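Local coordinates for class II aldolase/adducin domain protein (Pseudomonas syringae pv. phaseolicola 1448A, PDB 3OCR), which is a class II aldolase/adducin family protein that may bind actin filaments, its own activity being unestablished, at residues A46-T51 with I261-R266; H201-L206 with R255-L260; T56-R61 with L76-I81; I151-R156 with L206-Y211. All coordinates share one frame; numbering follows the deposited sequence.

Contact 1: A46-T51 with I261-R266; sequences ALKRWT and IRELER
Glu263 reaches from helix 251-265 to the end of helix 29-47, where its carboxylate meets Lys48 and Leu47. Just before it along 261-266, Arg262 turns to the second subunit and forms a salt bridge from NE to Glu80 of that chain. The chain of Glu263 leaves with CG anti to the backbone N (chi1 -166°) and runs on extended, so the carboxylate stands well off its helix. Lys48 comes from the opposite direction, bent at chi2, and Lys48 NZ lies 3.3 Å from Glu263 OE1 in a salt bridge. It meets that oxygen on the syn side, 16° out of the carboxylate plane. A weak bond of 3.4 Å joins Lys48 NZ to Glu263 OE2. Lys48 belongs to a Schellman motif ending helix 29-47: Arg49, with positive phi, bonds through N to Ala46 O at 3.0 Å. The Leu47 methyl CD2 rests beside Glu263 OE2, at 3.7 Å. Next in sequence, Leu264 lies against Ala40 and Arg43, earlier on helix 29-47.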
loop_
_atom_site.group_PDB
_atom_site.type_symbol
_atom_site.label_atom_id
_atom_site.label_comp_id
_atom_site.label_asym_id
_atom_site.label_seq_id
_atom_site.Cartn_x
_atom_site.Cartn_y
_atom_site.Cartn_z
ATOM N N ALA A 46 14.292 0.126 -7.591
ATOM C CA ALA A 46 13.220 -0.673 -8.150
ATOM C C ALA A 46 12.609 -1.532 -7.059
ATOM O O ALA A 46 11.393 -1.544 -6.901
ATOM C CB ALA A 46 13.730 -1.529 -9.335
ATOM N N LEU A 47 13.453 -2.222 -6.292
ATOM C CA LEU A 47 12.991 -3.021 -5.147
ATOM C C LEU A 47 12.191 -2.178 -4.149
ATOM O O LEU A 47 11.138 -2.601 -3.698
ATOM C CB LEU A 47 14.176 -3.677 -4.446
ATOM C CG LEU A 47 13.942 -4.647 -3.298
ATOM C CD1 LEU A 47 13.326 -5.958 -3.816
ATOM C CD2 LEU A 47 15.256 -4.920 -2.571
ATOM N N LYS A 48 12.694 -0.995 -3.815
ATOM C CA LYS A 48 12.029 -0.098 -2.868
ATOM C C LYS A 48 10.933 0.740 -3.510
ATOM O O LYS A 48 10.340 1.589 -2.844
ATOM C CB LYS A 48 13.041 0.853 -2.211
ATOM C CG LYS A 48 14.189 0.183 -1.470
ATOM C CD LYS A 48 13.689 -0.752 -0.407
ATOM C CE LYS A 48 14.823 -1.271 0.450
ATOM N NZ LYS A 48 14.295 -2.109 1.554
ATOM N N ARG A 49 10.686 0.515 -4.802
ATOM C CA ARG A 49 9.631 1.208 -5.546
ATOM C C ARG A 49 9.817 2.735 -5.588
ATOM O O ARG A 49 8.858 3.487 -5.398
ATOM C CB ARG A 49 8.230 0.835 -4.995
ATOM C CG ARG A 49 7.869 -0.636 -5.131
ATOM C CD ARG A 49 6.506 -0.935 -4.511
ATOM N NE ARG A 49 5.954 -2.210 -4.986
ATOM C CZ ARG A 49 6.068 -3.378 -4.348
ATOM N NH1 ARG A 49 6.713 -3.456 -3.184
ATOM N NH2 ARG A 49 5.526 -4.473 -4.871
ATOM N N TRP A 50 11.045 3.197 -5.833
ATOM C CA TRP A 50 11.295 4.633 -5.970
ATOM C C TRP A 50 11.277 5.063 -7.439
ATOM O O TRP A 50 11.933 6.025 -7.804
ATOM C CB TRP A 50 12.638 5.045 -5.342
ATOM C CG TRP A 50 12.819 4.711 -3.878
ATOM C CD1 TRP A 50 11.844 4.602 -2.932
ATOM C CD2 TRP A 50 14.060 4.470 -3.205
ATOM N NE1 TRP A 50 12.397 4.300 -1.709
ATOM C CE2 TRP A 50 13.755 4.212 -1.845
ATOM C CE3 TRP A 50 15.399 4.444 -3.616
ATOM C CZ2 TRP A 50 14.744 3.918 -0.891
ATOM C CZ3 TRP A 50 16.385 4.151 -2.674
ATOM C CH2 TRP A 50 16.050 3.894 -1.322
ATOM N N THR A 51 10.549 4.334 -8.277
ATOM C CA THR A 51 10.687 4.479 -9.730
ATOM C C THR A 51 9.479 5.164 -10.341
ATOM O O THR A 51 8.404 5.156 -9.766
ATOM C CB THR A 51 10.804 3.125 -10.443
ATOM O OG1 THR A 51 9.657 2.327 -10.126
ATOM C CG2 THR A 51 12.065 2.402 -10.059
ATOM N N ILE A 261 22.712 -4.175 -0.047
ATOM C CA ILE A 261 23.321 -5.164 -0.983
ATOM C C ILE A 261 22.949 -6.607 -0.658
ATOM O O ILE A 261 22.565 -7.354 -1.557
ATOM C CB ILE A 261 24.864 -5.018 -1.070
ATOM C CG1 ILE A 261 25.252 -3.680 -1.709
ATOM C CG2 ILE A 261 25.527 -6.211 -1.833
ATOM C CD1 ILE A 261 24.700 -3.460 -3.104
ATOM N N ARG A 262 23.087 -7.011 0.603
ATOM C CA ARG A 262 22.670 -8.354 1.025
ATOM C C ARG A 262 21.189 -8.588 0.688
ATOM O O ARG A 262 20.836 -9.656 0.214
ATOM C CB ARG A 262 22.927 -8.625 2.529
ATOM C CG ARG A 262 24.393 -8.633 2.965
ATOM C CD ARG A 262 24.607 -9.268 4.376
ATOM N NE ARG A 262 23.776 -8.637 5.398
ATOM C CZ ARG A 262 24.044 -7.482 6.021
ATOM N NH1 ARG A 262 25.171 -6.803 5.792
ATOM N NH2 ARG A 262 23.175 -7.008 6.909
ATOM N N GLU A 263 20.335 -7.589 0.939
ATOM C CA GLU A 263 18.908 -7.698 0.624
ATOM C C GLU A 263 18.668 -7.829 -0.872
ATOM O O GLU A 263 17.907 -8.698 -1.315
ATOM C CB GLU A 263 18.130 -6.483 1.139
ATOM C CG GLU A 263 16.619 -6.718 1.142
ATOM C CD GLU A 263 15.826 -5.470 1.480
ATOM O OE1 GLU A 263 16.372 -4.561 2.153
ATOM O OE2 GLU A 263 14.651 -5.404 1.063
ATOM N N LEU A 264 19.314 -6.952 -1.643
ATOM C CA LEU A 264 19.266 -7.016 -3.096
ATOM C C LEU A 264 19.664 -8.403 -3.636
ATOM O O LEU A 264 18.925 -8.980 -4.413
ATOM C CB LEU A 264 20.127 -5.903 -3.725
ATOM C CG LEU A 264 20.216 -5.867 -5.264
ATOM C CD1 LEU A 264 18.836 -5.758 -5.917
ATOM C CD2 LEU A 264 21.112 -4.756 -5.734
ATOM N N GLU A 265 20.807 -8.927 -3.194
ATOM C CA GLU A 265 21.357 -10.211 -3.667
ATOM C C GLU A 265 20.399 -11.387 -3.455
ATOM O O GLU A 265 20.503 -12.427 -4.128
ATOM C CB GLU A 265 22.664 -10.514 -2.930
ATOM C CG GLU A 265 23.715 -9.414 -3.030
ATOM C CD GLU A 265 24.906 -9.803 -3.866
ATOM O OE1 GLU A 265 25.262 -10.994 -3.851
ATOM O OE2 GLU A 265 25.492 -8.925 -4.537
ATOM N N ARG A 266 19.495 -11.215 -2.490
ATOM C CA ARG A 266 18.382 -12.119 -2.229
ATOM C C ARG A 266 17.503 -12.306 -3.470
ATOM O O ARG A 266 16.846 -13.331 -3.605
ATOM C CB ARG A 266 17.550 -11.557 -1.078
ATOM C CG ARG A 266 17.021 -12.573 -0.104
ATOM C CD ARG A 266 16.702 -11.918 1.236
ATOM N NE ARG A 266 17.925 -11.577 1.960
ATOM C CZ ARG A 266 17.988 -10.758 3.005
ATOM N NH1 ARG A 266 16.890 -10.168 3.466
ATOM N NH2 ARG A 266 19.161 -10.522 3.581
#

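Contact 2: H201-L206 with R255-L260; sequences HAIQQL and RHWNAL
The imidazole of His256 carries Gln204 CG over the centre of one face, a CH-pi contact in which CG stands 3.9 Å from the ring centroid and 10° off the ring normal. Beyond CG the glutamine chain stays extended, and its amide leans over the CB-CG-ND1 side of His256, its plane 48° from that of the ring; Gln204 NE2 comes to 3.6 Å from His256 ND1 without bonding to it. The two nitrogens of the ring are engaged elsewhere: ND1 is hydrogen-bonded to Tyr55 OH of the second subunit and NE2 to His207 ND1, which together fix the rotation of the imidazole. Tyr55 OH of that subunit also forms a weak bond with Gln204 NE2. The indole of Trp257 is met at its edge by Ile203, whose CG1 lies 3.9 Å from Trp257 CZ3, with CG2 in the ring plane. Ile203 CG2, set anti to the backbone N, also packs 3.8 Å from Leu260 CD1. Trp257 also touches Ala40, and Leu260 touches Leu44, both on helix 29-47. Segments 201-206 and 255-260 are steeply crossed, their axes 9.7 Å apart at an angle of 84°. Helix 199-219 of the AraD-like alpha/beta fold packs on strands 124-128 and 191-196, and helix 251-265 crosses it where Tyr55 and His53 of the second subunit also meet His256.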
loop_
_atom_site.group_PDB
_atom_site.type_symbol
_atom_site.label_atom_id
_atom_site.label_comp_id
_atom_site.label_asym_id
_atom_site.label_seq_id
_atom_site.Cartn_x
_atom_site.Cartn_y
_atom_site.Cartn_z
ATOM N N HIS A 201 26.767 6.924 -0.244
ATOM C CA HIS A 201 26.359 8.109 0.522
ATOM C C HIS A 201 25.050 8.734 -0.023
ATOM O O HIS A 201 24.142 9.083 0.756
ATOM C CB HIS A 201 27.522 9.118 0.546
ATOM C CG HIS A 201 27.192 10.400 1.250
ATOM N ND1 HIS A 201 27.724 11.613 0.866
ATOM C CD2 HIS A 201 26.377 10.660 2.301
ATOM C CE1 HIS A 201 27.248 12.569 1.655
ATOM N NE2 HIS A 201 26.420 12.015 2.528
ATOM N N ALA A 202 24.969 8.889 -1.350
ATOM C CA ALA A 202 23.789 9.427 -2.016
ATOM C C ALA A 202 22.556 8.569 -1.751
ATOM O O ALA A 202 21.476 9.078 -1.474
ATOM C CB ALA A 202 24.041 9.597 -3.550
ATOM N N ILE A 203 22.734 7.256 -1.831
ATOM C CA ILE A 203 21.639 6.348 -1.614
ATOM C C ILE A 203 21.168 6.350 -0.159
ATOM O O ILE A 203 19.960 6.196 0.091
ATOM C CB ILE A 203 22.043 4.893 -2.047
ATOM C CG1 ILE A 203 21.918 4.743 -3.568
ATOM C CG2 ILE A 203 21.191 3.877 -1.326
ATOM C CD1 ILE A 203 20.472 4.802 -4.161
ATOM N N GLN A 204 22.096 6.509 0.801
ATOM C CA GLN A 204 21.694 6.525 2.200
ATOM C C GLN A 204 20.829 7.751 2.442
ATOM O O GLN A 204 19.790 7.649 3.067
ATOM C CB GLN A 204 22.879 6.562 3.184
ATOM C CG GLN A 204 22.410 6.491 4.677
ATOM C CD GLN A 204 23.536 6.405 5.699
ATOM O OE1 GLN A 204 24.645 6.867 5.467
ATOM N NE2 GLN A 204 23.242 5.813 6.850
ATOM N N GLN A 205 21.259 8.901 1.928
ATOM C CA GLN A 205 20.482 10.133 2.077
ATOM C C GLN A 205 19.109 10.019 1.401
ATOM O O GLN A 205 18.108 10.501 1.936
ATOM C CB GLN A 205 21.253 11.309 1.483
ATOM C CG GLN A 205 22.620 11.584 2.138
ATOM C CD GLN A 205 23.003 13.032 1.978
ATOM O OE1 GLN A 205 22.799 13.837 2.887
ATOM N NE2 GLN A 205 23.551 13.380 0.821
ATOM N N LEU A 206 19.057 9.382 0.224
ATOM C CA LEU A 206 17.790 9.261 -0.513
ATOM C C LEU A 206 16.791 8.354 0.230
ATOM O O LEU A 206 15.614 8.706 0.390
ATOM C CB LEU A 206 18.012 8.768 -1.949
ATOM C CG LEU A 206 16.749 8.511 -2.794
ATOM C CD1 LEU A 206 16.025 9.812 -3.098
ATOM C CD2 LEU A 206 17.121 7.739 -4.089
ATOM N N ARG A 255 27.809 0.502 6.399
ATOM C CA ARG A 255 26.943 -0.473 7.066
ATOM C C ARG A 255 25.536 -0.511 6.441
ATOM O O ARG A 255 24.990 -1.584 6.162
ATOM C CB ARG A 255 26.871 -0.149 8.566
ATOM C CG ARG A 255 26.111 -1.138 9.417
ATOM C CD ARG A 255 26.117 -0.742 10.904
ATOM N NE ARG A 255 27.481 -0.639 11.406
ATOM C CZ ARG A 255 28.069 0.506 11.743
ATOM N NH1 ARG A 255 27.400 1.655 11.687
ATOM N NH2 ARG A 255 29.320 0.496 12.170
ATOM N N HIS A 256 24.951 0.675 6.259
ATOM C CA HIS A 256 23.641 0.839 5.639
ATOM C C HIS A 256 23.651 0.249 4.234
ATOM O O HIS A 256 22.725 -0.450 3.843
ATOM C CB HIS A 256 23.309 2.339 5.580
ATOM C CG HIS A 256 21.939 2.657 5.077
ATOM N ND1 HIS A 256 20.944 3.152 5.895
ATOM C CD2 HIS A 256 21.415 2.624 3.829
ATOM C CE1 HIS A 256 19.855 3.371 5.178
ATOM N NE2 HIS A 256 20.117 3.069 3.919
ATOM N N TRP A 257 24.697 0.551 3.478
ATOM C CA TRP A 257 24.795 0.118 2.096
ATOM C C TRP A 257 24.961 -1.405 2.014
ATOM O O TRP A 257 24.339 -2.052 1.163
ATOM C CB TRP A 257 25.986 0.782 1.412
ATOM C CG TRP A 257 26.274 0.234 0.034
ATOM C CD1 TRP A 257 27.223 -0.705 -0.320
ATOM C CD2 TRP A 257 25.610 0.616 -1.179
ATOM N NE1 TRP A 257 27.180 -0.915 -1.685
ATOM C CE2 TRP A 257 26.190 -0.132 -2.228
ATOM C CE3 TRP A 257 24.572 1.510 -1.471
ATOM C CZ2 TRP A 257 25.772 -0.000 -3.566
ATOM C CZ3 TRP A 257 24.143 1.636 -2.792
ATOM C CH2 TRP A 257 24.744 0.883 -3.824
ATOM N N ASN A 258 25.803 -1.961 2.878
ATOM C CA ASN A 258 26.117 -3.412 2.833
ATOM C C ASN A 258 24.873 -4.277 3.099
ATOM O O ASN A 258 24.765 -5.401 2.594
ATOM C CB ASN A 258 27.195 -3.767 3.863
ATOM C CG ASN A 258 28.576 -3.270 3.480
ATOM O OD1 ASN A 258 28.824 -2.883 2.341
ATOM N ND2 ASN A 258 29.495 -3.308 4.432
ATOM N N ALA A 259 23.963 -3.763 3.920
ATOM C CA ALA A 259 22.691 -4.442 4.203
ATOM C C ALA A 259 21.755 -4.342 3.000
ATOM O O ALA A 259 21.124 -5.319 2.626
ATOM C CB ALA A 259 22.016 -3.880 5.469
ATOM N N LEU A 260 21.666 -3.166 2.394
ATOM C CA LEU A 260 20.918 -3.019 1.135
ATOM C C LEU A 260 21.395 -4.036 0.094
ATOM O O LEU A 260 20.578 -4.679 -0.558
ATOM C CB LEU A 260 21.025 -1.600 0.587
ATOM C CG LEU A 260 20.234 -0.553 1.387
ATOM C CD1 LEU A 260 20.370 0.827 0.761
ATOM C CD2 LEU A 260 18.749 -0.901 1.528
#

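Contact 3: T56-R61 with L76-I81; sequences THFSAR and LLFDEI
Strand 58-61, in the middle of the sheet, and the loop between strands 68-71 and 87-90 meet through an edge-to-face aromatic pair, with the edge of Phe78 directed at the face of Phe58. The centroids of Phe58 and Phe78 are 5.3 Å apart and the planes stand at 64°. Phe78 CE2 does the touching, 3.9 Å above the Phe58 plane and displaced toward its rim, closest to CZ. Phe78 CG is anti to its carbonyl carbon (chi1 -83°), which sends the ring toward Thr56 and Phe58. Both rings also meet Tyr42 of helix 29-47, so the pair forms part of the packing between that helix and the sheet of the AraD-like fold. Next to CE2 along the same rim, the edge of Phe78 meets Thr56: Phe78 CE1 lies 3.3 Å from Thr56 O, near the ring plane, while CZ is 3.5 Å from Thr56 OG1. The ring is carried by a short turn in which Glu80 N bonds to Leu77 O at 2.8 Å and Glu80 OE1 accepts Leu77 N at 2.8 Å, on its anti side.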
loop_
_atom_site.group_PDB
_atom_site.type_symbol
_atom_site.label_atom_id
_atom_site.label_comp_id
_atom_site.label_asym_id
_atom_site.label_seq_id
_atom_site.Cartn_x
_atom_site.Cartn_y
_atom_site.Cartn_z
ATOM N N THR A 56 13.330 9.543 -14.812
ATOM C CA THR A 56 14.311 9.696 -13.717
ATOM C C THR A 56 15.570 8.823 -13.842
ATOM O O THR A 56 15.573 7.776 -14.476
ATOM C CB THR A 56 13.693 9.614 -12.283
ATOM O OG1 THR A 56 13.664 8.258 -11.811
ATOM C CG2 THR A 56 12.302 10.257 -12.243
ATOM N N HIS A 57 16.641 9.293 -13.212
ATOM C CA HIS A 57 17.977 8.817 -13.479
ATOM C C HIS A 57 18.885 8.968 -12.281
ATOM O O HIS A 57 18.719 9.898 -11.475
ATOM C CB HIS A 57 18.568 9.618 -14.630
ATOM C CG HIS A 57 17.735 9.581 -15.872
ATOM N ND1 HIS A 57 17.738 8.506 -16.733
ATOM C CD2 HIS A 57 16.848 10.471 -16.381
ATOM C CE1 HIS A 57 16.891 8.736 -17.720
ATOM N NE2 HIS A 57 16.338 9.919 -17.530
ATOM N N PHE A 58 19.829 8.043 -12.171
ATOM C CA PHE A 58 20.927 8.138 -11.200
ATOM C C PHE A 58 22.235 8.251 -11.969
ATOM O O PHE A 58 22.487 7.438 -12.858
ATOM C CB PHE A 58 20.993 6.881 -10.329
ATOM C CG PHE A 58 19.777 6.633 -9.485
ATOM C CD1 PHE A 58 18.844 7.635 -9.239
ATOM C CD2 PHE A 58 19.606 5.396 -8.866
ATOM C CE1 PHE A 58 17.743 7.391 -8.447
ATOM C CE2 PHE A 58 18.497 5.155 -8.056
ATOM C CZ PHE A 58 17.572 6.174 -7.843
ATOM N N SER A 59 23.095 9.201 -11.610
ATOM C CA SER A 59 24.412 9.300 -12.275
ATOM C C SER A 59 25.550 9.149 -11.262
ATOM O O SER A 59 25.370 9.470 -10.080
ATOM C CB SER A 59 24.549 10.629 -13.027
ATOM O OG SER A 59 24.431 11.718 -12.135
ATOM N N ALA A 60 26.698 8.652 -11.732
ATOM C CA ALA A 60 27.936 8.590 -10.953
ATOM C C ALA A 60 29.130 9.009 -11.803
ATOM O O ALA A 60 29.214 8.645 -12.977
ATOM C CB ALA A 60 28.170 7.162 -10.437
ATOM N N ARG A 61 30.070 9.729 -11.201
ATOM C CA ARG A 61 31.323 10.009 -11.856
ATOM C C ARG A 61 32.194 8.747 -11.940
ATOM O O ARG A 61 32.299 7.988 -10.976
ATOM C CB ARG A 61 32.089 11.131 -11.165
ATOM C CG ARG A 61 33.293 11.585 -12.050
ATOM C CD ARG A 61 34.143 12.570 -11.361
ATOM N NE ARG A 61 35.129 13.229 -12.241
ATOM C CZ ARG A 61 36.328 12.739 -12.561
ATOM N NH1 ARG A 61 36.716 11.537 -12.152
ATOM N NH2 ARG A 61 37.147 13.453 -13.326
ATOM N N LEU A 76 15.383 1.699 -20.763
ATOM C CA LEU A 76 15.454 0.546 -19.859
ATOM C C LEU A 76 14.840 0.874 -18.512
ATOM O O LEU A 76 14.978 1.984 -18.029
ATOM C CB LEU A 76 16.901 0.122 -19.622
ATOM C CG LEU A 76 17.669 -0.522 -20.774
ATOM C CD1 LEU A 76 18.920 -1.226 -20.197
ATOM C CD2 LEU A 76 16.800 -1.492 -21.540
ATOM N N LEU A 77 14.188 -0.110 -17.910
ATOM C CA LEU A 77 13.687 -0.008 -16.544
ATOM C C LEU A 77 14.821 -0.188 -15.518
ATOM O O LEU A 77 15.800 -0.873 -15.789
ATOM C CB LEU A 77 12.613 -1.072 -16.315
ATOM C CG LEU A 77 11.367 -0.985 -17.193
ATOM C CD1 LEU A 77 10.493 -2.211 -16.983
ATOM C CD2 LEU A 77 10.607 0.305 -16.844
ATOM N N PHE A 78 14.663 0.422 -14.343
ATOM C CA PHE A 78 15.645 0.361 -13.250
ATOM C C PHE A 78 15.969 -1.085 -12.933
ATOM O O PHE A 78 17.095 -1.417 -12.571
ATOM C CB PHE A 78 15.087 1.058 -12.015
ATOM C CG PHE A 78 15.267 2.566 -12.027
ATOM C CD1 PHE A 78 15.303 3.274 -13.236
ATOM C CD2 PHE A 78 15.412 3.265 -10.844
ATOM C CE1 PHE A 78 15.471 4.667 -13.258
ATOM C CE2 PHE A 78 15.575 4.673 -10.840
ATOM C CZ PHE A 78 15.604 5.367 -12.057
ATOM N N ASP A 79 14.951 -1.922 -13.114
ATOM C CA ASP A 79 14.959 -3.358 -12.914
ATOM C C ASP A 79 15.861 -4.118 -13.874
ATOM O O ASP A 79 16.116 -5.306 -13.687
ATOM C CB ASP A 79 13.535 -3.846 -13.191
ATOM C CG ASP A 79 12.982 -4.655 -12.070
ATOM O OD1 ASP A 79 13.748 -4.963 -11.133
ATOM O OD2 ASP A 79 11.781 -4.983 -12.111
ATOM N N GLU A 80 16.285 -3.451 -14.937
ATOM C CA GLU A 80 16.997 -4.117 -16.017
ATOM C C GLU A 80 18.450 -3.702 -16.016
ATOM O O GLU A 80 19.265 -4.258 -16.745
ATOM C CB GLU A 80 16.368 -3.778 -17.372
ATOM C CG GLU A 80 14.979 -4.367 -17.590
ATOM C CD GLU A 80 14.330 -3.856 -18.874
ATOM O OE1 GLU A 80 14.317 -2.625 -19.119
ATOM O OE2 GLU A 80 13.818 -4.694 -19.631
ATOM N N ILE A 81 18.778 -2.724 -15.185
ATOM C CA ILE A 81 20.100 -2.118 -15.242
ATOM C C ILE A 81 21.142 -3.105 -14.706
ATOM O O ILE A 81 20.883 -3.813 -13.725
ATOM C CB ILE A 81 20.148 -0.815 -14.465
ATOM C CG1 ILE A 81 19.023 0.145 -14.943
ATOM C CG2 ILE A 81 21.561 -0.177 -14.541
ATOM C CD1 ILE A 81 19.008 0.467 -16.466
#

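Contact 4: I151-R156 with L206-Y211; sequences IAFSGR and LHALEY
Phe153 projects from a type I beta turn, Ile151 to Ser154, onto helix 199-219, in the part of the AraD-like fold where that helix lies along the central sheet. With CG anti to the carbonyl carbon (chi1 -76°), CB directs the ring toward the backbone of 206-211. Along one side of the ring, Phe153 CD1 lies 4.1 Å from Leu209 CD1, and Phe153 CE1 lies 3.8 Å from Ala208 CB, with Ala208 C at the ring edge near its plane. At the tip, Phe153 CZ reaches 3.6 Å from Leu209 N and also packs against Leu209 CB. The methyl CD1 of Leu209 lies over the centre of one face of Phe153, a CH-pi contact 4.0 Å from the centroid and 6° off the ring normal. Val184 of strand 184-187 touches both side chains, bringing the sheet into the same cluster. The opposite face of the ring takes Arg156 NH1, 3.7 Å above the plane and toward the rim. Arg156 NH2 is hydrogen-bonded to Gln205 OE1, while Arg156 NH1 gives a bond of 2.9 Å to Ala152 O; this oxygen lies in the guanidinium plane, although the donor stands above the carbonyl plane by 61°.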
loop_
_atom_site.group_PDB
_atom_site.type_symbol
_atom_site.label_atom_id
_atom_site.label_comp_id
_atom_site.label_asym_id
_atom_site.label_seq_id
_atom_site.Cartn_x
_atom_site.Cartn_y
_atom_site.Cartn_z
ATOM N N ILE A 151 13.667 15.504 11.081
ATOM C CA ILE A 151 14.421 16.485 11.887
ATOM C C ILE A 151 15.918 16.316 11.619
ATOM O O ILE A 151 16.674 17.291 11.611
ATOM C CB ILE A 151 14.054 16.378 13.413
ATOM C CG1 ILE A 151 12.609 16.794 13.642
ATOM C CG2 ILE A 151 14.979 17.211 14.324
ATOM C CD1 ILE A 151 12.015 16.340 15.029
ATOM N N ALA A 152 16.332 15.078 11.336
ATOM C CA ALA A 152 17.699 14.796 10.940
ATOM C C ALA A 152 18.152 15.550 9.662
ATOM O O ALA A 152 19.350 15.786 9.464
ATOM C CB ALA A 152 17.886 13.259 10.774
ATOM N N PHE A 153 17.198 15.920 8.800
ATOM C CA PHE A 153 17.482 16.766 7.618
ATOM C C PHE A 153 17.449 18.281 7.880
ATOM O O PHE A 153 17.637 19.075 6.955
ATOM C CB PHE A 153 16.506 16.409 6.481
ATOM C CG PHE A 153 16.864 15.114 5.800
ATOM C CD1 PHE A 153 16.230 13.927 6.153
ATOM C CD2 PHE A 153 17.884 15.082 4.866
ATOM C CE1 PHE A 153 16.606 12.705 5.536
ATOM C CE2 PHE A 153 18.249 13.879 4.235
ATOM C CZ PHE A 153 17.601 12.708 4.580
ATOM N N SER A 154 17.221 18.693 9.122
ATOM C CA SER A 154 17.113 20.128 9.383
ATOM C C SER A 154 18.426 20.825 9.008
ATOM O O SER A 154 19.508 20.400 9.434
ATOM C CB SER A 154 16.753 20.395 10.841
ATOM O OG SER A 154 16.719 21.796 11.096
ATOM N N GLY A 155 18.320 21.864 8.179
ATOM C CA GLY A 155 19.472 22.613 7.700
ATOM C C GLY A 155 20.296 21.896 6.628
ATOM O O GLY A 155 21.367 22.381 6.255
ATOM N N ARG A 156 19.810 20.760 6.124
ATOM C CA ARG A 156 20.527 20.037 5.064
ATOM C C ARG A 156 19.864 20.175 3.672
ATOM O O ARG A 156 20.408 19.702 2.666
ATOM C CB ARG A 156 20.659 18.554 5.416
ATOM C CG ARG A 156 21.693 18.236 6.516
ATOM C CD ARG A 156 21.427 16.844 7.080
ATOM N NE ARG A 156 21.711 15.745 6.135
ATOM C CZ ARG A 156 21.273 14.492 6.280
ATOM N NH1 ARG A 156 20.492 14.160 7.305
ATOM N NH2 ARG A 156 21.608 13.557 5.393
ATOM N N LEU A 206 19.057 9.382 0.224
ATOM C CA LEU A 206 17.790 9.261 -0.513
ATOM C C LEU A 206 16.791 8.354 0.230
ATOM O O LEU A 206 15.614 8.706 0.390
ATOM C CB LEU A 206 18.012 8.768 -1.949
ATOM C CG LEU A 206 16.749 8.511 -2.794
ATOM C CD1 LEU A 206 16.025 9.812 -3.098
ATOM C CD2 LEU A 206 17.121 7.739 -4.089
ATOM N N HIS A 207 17.265 7.184 0.637
ATOM C CA HIS A 207 16.519 6.252 1.487
ATOM C C HIS A 207 15.912 6.918 2.717
ATOM O O HIS A 207 14.734 6.699 3.018
ATOM C CB HIS A 207 17.418 5.076 1.884
ATOM C CG HIS A 207 16.690 3.911 2.492
ATOM N ND1 HIS A 207 17.352 2.803 2.977
ATOM C CD2 HIS A 207 15.369 3.662 2.673
ATOM C CE1 HIS A 207 16.476 1.927 3.438
ATOM N NE2 HIS A 207 15.265 2.423 3.262
ATOM N N ALA A 208 16.707 7.716 3.424
ATOM C CA ALA A 208 16.221 8.409 4.609
ATOM C C ALA A 208 15.216 9.482 4.281
ATOM O O ALA A 208 14.242 9.655 5.017
ATOM C CB ALA A 208 17.373 9.011 5.416
ATOM N N LEU A 209 15.448 10.212 3.188
ATOM C CA LEU A 209 14.581 11.316 2.811
ATOM C C LEU A 209 13.218 10.774 2.366
ATOM O O LEU A 209 12.182 11.347 2.698
ATOM C CB LEU A 209 15.210 12.162 1.698
ATOM C CG LEU A 209 14.452 13.447 1.316
ATOM C CD1 LEU A 209 14.251 14.364 2.550
ATOM C CD2 LEU A 209 15.117 14.192 0.129
ATOM N N GLU A 210 13.240 9.674 1.620
ATOM C CA GLU A 210 12.037 9.074 1.080
ATOM C C GLU A 210 11.178 8.586 2.264
ATOM O O GLU A 210 9.949 8.822 2.306
ATOM C CB GLU A 210 12.411 7.857 0.201
ATOM C CG GLU A 210 11.184 7.032 -0.197
ATOM C CD GLU A 210 10.212 7.803 -1.080
ATOM O OE1 GLU A 210 10.672 8.705 -1.843
ATOM O OE2 GLU A 210 8.993 7.499 -1.008
ATOM N N TYR A 211 11.824 7.964 3.248
ATOM C CA TYR A 211 11.096 7.554 4.450
ATOM C C TYR A 211 10.529 8.745 5.232
ATOM O O TYR A 211 9.396 8.695 5.697
ATOM C CB TYR A 211 11.951 6.707 5.366
ATOM C CG TYR A 211 11.108 5.828 6.311
ATOM C CD1 TYR A 211 9.944 5.185 5.858
ATOM C CD2 TYR A 211 11.481 5.638 7.632
ATOM C CE1 TYR A 211 9.176 4.366 6.718
ATOM C CE2 TYR A 211 10.734 4.822 8.492
ATOM C CZ TYR A 211 9.595 4.185 8.030
ATOM O OH TYR A 211 8.863 3.390 8.884
#

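How the contacts relate
Contacts 1 and 2, centred 11 Å apart, share helix 251-265, while contacts 2 and 4, 13 Å apart, share helix 199-219 and Leu206. Along the chain contact 1 joins an early segment to a late one and spans the others; contact 3 closes first, and the segments of contacts 4 and 2 then alternate. Contacts 3 and 4 are about 22 Å apart between centres, on opposite sides of the chain centre, yet Phe58 CZ still touches Leu206 CD2 at 4.1 Å. Trp50 in contact 1 packs on Leu206, His207 and Glu210, and Thr51 on Phe78. Helices 29-47, 199-219 and 251-265 are thereby tied together; contacts 1, 2 and 4 reach the second subunit, contact 3 the third, where Glu80 pairs with Arg262 of that chain.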